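Long-range contact in glutamyl-tRNA(Gln) amidotransferase subunit B, mitochondrial (Saccharomyces cerevisiae, PDB 4N0H), which serves as the B subunit of a mitochondrial amidotransferase complex and carries a catalytic domain of the GatB/GatE family: residues Ser84-Asp89 against Leu104-Arg109. Residues are numbered along the deposited sequence; the frame is centred on the assembly and turned at random.
Sequences SISQFD and LTQHYR
Asp89 and Thr105 form an antiparallel hydrogen-bonded pair. Asp89 N gives a nearly straight bond (170°) to Thr105 O at 2.6 Å, and Thr105 N bonds to Asp89 O at 3.0 Å. A weak bond from Gln87 N to Arg109 O adds a further backbone link.

Polar side chains and one water add further bonds. Asp89 CG lies beside its own backbone N (chi1 -44°), and OD1 accepts from Tyr108 N at 3.0 Å, above the carboxylate plane, and weakly from His107 N. A water takes a bond from Arg109 N and also bonds Asp89 OD1 and Gln87 O. Arg109 grips Ile85 O side-on with NE at 2.7 Å and NH2 at 2.9 Å; the oxygen lies near the guanidinium plane.

The aliphatic parts of polar side chains also pack. Gln106 CG sits over one face of the Phe88 ring, 4.2 Å from its centroid, as a CH-pi contact, while Gln106 OE1 bonds Ile140 N. Gln87 CG packs against Arg109 CB at 3.6 Å.

The short pairing belongs to the mixed sheet of the GatB/GatE catalytic domain, where strand 102-120 lies between 89-92 and 130-142. Phe88 and Thr105 also touch strand 130-142, and Gln87, Asp89 and Tyr108 touch Pro287 of strand 286-287.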
loop_
_atom_site.group_PDB
_atom_site.type_symbol
_atom_site.label_atom_id
_atom_site.label_comp_id
_atom_site.label_asym_id
_atom_site.label_seq_id
_atom_site.Cartn_x
_atom_site.Cartn_y
_atom_site.Cartn_z
ATOM N N SER B 84 -16.006 -9.979 14.803
ATOM C CA SER B 84 -16.800 -8.844 14.341
ATOM C C SER B 84 -16.067 -8.113 13.225
ATOM O O SER B 84 -16.665 -7.713 12.226
ATOM C CB SER B 84 -17.087 -7.886 15.496
ATOM O OG SER B 84 -15.882 -7.472 16.114
ATOM N N ILE B 85 -14.761 -7.955 13.406
ATOM C CA ILE B 85 -13.894 -7.399 12.380
ATOM C C ILE B 85 -12.702 -8.326 12.193
ATOM O O ILE B 85 -12.001 -8.640 13.154
ATOM C CB ILE B 85 -13.344 -6.022 12.794
ATOM C CG1 ILE B 85 -14.476 -5.002 12.943
ATOM C CG2 ILE B 85 -12.313 -5.530 11.787
ATOM C CD1 ILE B 85 -15.075 -4.563 11.631
ATOM N N SER B 86 -12.476 -8.779 10.967
ATOM C CA SER B 86 -11.202 -9.415 10.657
ATOM C C SER B 86 -10.490 -8.664 9.533
ATOM O O SER B 86 -11.095 -7.855 8.825
ATOM C CB SER B 86 -11.352 -10.916 10.358
ATOM O OG SER B 86 -12.089 -11.153 9.173
ATOM N N GLN B 87 -9.196 -8.918 9.394
ATOM C CA GLN B 87 -8.375 -8.180 8.450
ATOM C C GLN B 87 -7.241 -9.062 7.971
ATOM O O GLN B 87 -6.925 -10.081 8.595
ATOM C CB GLN B 87 -7.791 -6.933 9.120
ATOM C CG GLN B 87 -7.016 -7.242 10.388
ATOM C CD GLN B 87 -6.100 -6.110 10.826
ATOM O OE1 GLN B 87 -6.476 -4.935 10.789
ATOM N NE2 GLN B 87 -4.881 -6.462 11.237
ATOM N N PHE B 88 -6.634 -8.673 6.857
ATOM C CA PHE B 88 -5.475 -9.375 6.339
ATOM C C PHE B 88 -4.209 -8.581 6.622
ATOM O O PHE B 88 -4.201 -7.357 6.509
ATOM C CB PHE B 88 -5.625 -9.618 4.837
ATOM C CG PHE B 88 -6.678 -10.624 4.496
ATOM C CD1 PHE B 88 -7.979 -10.227 4.248
ATOM C CD2 PHE B 88 -6.373 -11.972 4.452
ATOM C CE1 PHE B 88 -8.953 -11.158 3.942
ATOM C CE2 PHE B 88 -7.346 -12.907 4.148
ATOM C CZ PHE B 88 -8.634 -12.500 3.894
ATOM N N ASP B 89 -3.141 -9.283 6.982
ATOM C CA ASP B 89 -1.856 -8.648 7.256
ATOM C C ASP B 89 -0.790 -9.202 6.323
ATOM O O ASP B 89 -0.938 -10.295 5.785
ATOM C CB ASP B 89 -1.441 -8.881 8.709
ATOM C CG ASP B 89 -2.591 -8.684 9.682
ATOM O OD1 ASP B 89 -3.040 -9.689 10.280
ATOM O OD2 ASP B 89 -3.052 -7.529 9.839
ATOM N N LEU B 104 -0.270 -12.691 2.307
ATOM C CA LEU B 104 -1.440 -12.153 2.990
ATOM C C LEU B 104 -2.074 -13.226 3.865
ATOM O O LEU B 104 -2.357 -14.334 3.405
ATOM C CB LEU B 104 -2.454 -11.602 1.990
ATOM C CG LEU B 104 -2.051 -10.270 1.364
ATOM C CD1 LEU B 104 -2.945 -9.933 0.171
ATOM C CD2 LEU B 104 -2.112 -9.164 2.419
ATOM N N THR B 105 -2.279 -12.888 5.132
ATOM C CA THR B 105 -2.767 -13.831 6.131
ATOM C C THR B 105 -3.422 -13.046 7.257
ATOM O O THR B 105 -3.168 -11.862 7.414
ATOM C CB THR B 105 -1.619 -14.696 6.705
ATOM O OG1 THR B 105 -2.147 -15.626 7.662
ATOM C CG2 THR B 105 -0.566 -13.829 7.375
ATOM N N GLN B 106 -4.268 -13.703 8.038
ATOM C CA GLN B 106 -4.965 -13.018 9.119
ATOM C C GLN B 106 -4.269 -13.221 10.457
ATOM O O GLN B 106 -4.724 -14.000 11.293
ATOM C CB GLN B 106 -6.408 -13.496 9.198
ATOM C CG GLN B 106 -7.153 -13.379 7.890
ATOM C CD GLN B 106 -8.638 -13.597 8.064
ATOM O OE1 GLN B 106 -9.078 -14.697 8.394
ATOM N NE2 GLN B 106 -9.420 -12.538 7.864
ATOM N N HIS B 107 -3.168 -12.503 10.656
ATOM C CA HIS B 107 -2.348 -12.655 11.851
ATOM C C HIS B 107 -2.972 -12.024 13.098
ATOM O O HIS B 107 -3.231 -12.712 14.085
ATOM C CB HIS B 107 -0.950 -12.078 11.605
ATOM C CG HIS B 107 -0.041 -12.166 12.791
ATOM N ND1 HIS B 107 0.313 -11.066 13.542
ATOM C CD2 HIS B 107 0.586 -13.224 13.358
ATOM C CE1 HIS B 107 1.117 -11.442 14.521
ATOM N NE2 HIS B 107 1.299 -12.747 14.431
ATOM N N TYR B 108 -3.211 -10.717 13.052
ATOM C CA TYR B 108 -3.706 -9.982 14.218
ATOM C C TYR B 108 -5.189 -10.211 14.502
ATOM O O TYR B 108 -5.605 -10.218 15.658
ATOM C CB TYR B 108 -3.460 -8.474 14.062
ATOM C CG TYR B 108 -2.004 -8.083 13.980
ATOM C CD1 TYR B 108 -1.162 -8.238 15.075
ATOM C CD2 TYR B 108 -1.474 -7.545 12.813
ATOM C CE1 TYR B 108 0.173 -7.881 15.004
ATOM C CE2 TYR B 108 -0.146 -7.179 12.734
ATOM C CZ TYR B 108 0.674 -7.350 13.832
ATOM O OH TYR B 108 2.001 -6.989 13.761
ATOM N N ARG B 109 -5.984 -10.364 13.447
ATOM C CA ARG B 109 -7.431 -10.507 13.591
ATOM C C ARG B 109 -7.970 -11.639 12.720
ATOM O O ARG B 109 -8.365 -11.420 11.577
ATOM C CB ARG B 109 -8.142 -9.195 13.246
ATOM C CG ARG B 109 -7.675 -7.994 14.062
ATOM C CD ARG B 109 -8.673 -6.851 13.972
ATOM N NE ARG B 109 -10.011 -7.281 14.379
ATOM C CZ ARG B 109 -10.444 -7.292 15.637
ATOM N NH1 ARG B 109 -9.645 -6.894 16.620
ATOM N NH2 ARG B 109 -11.675 -7.700 15.913
HETATM O O HOH W 1 -5.471 -10.001 10.812
#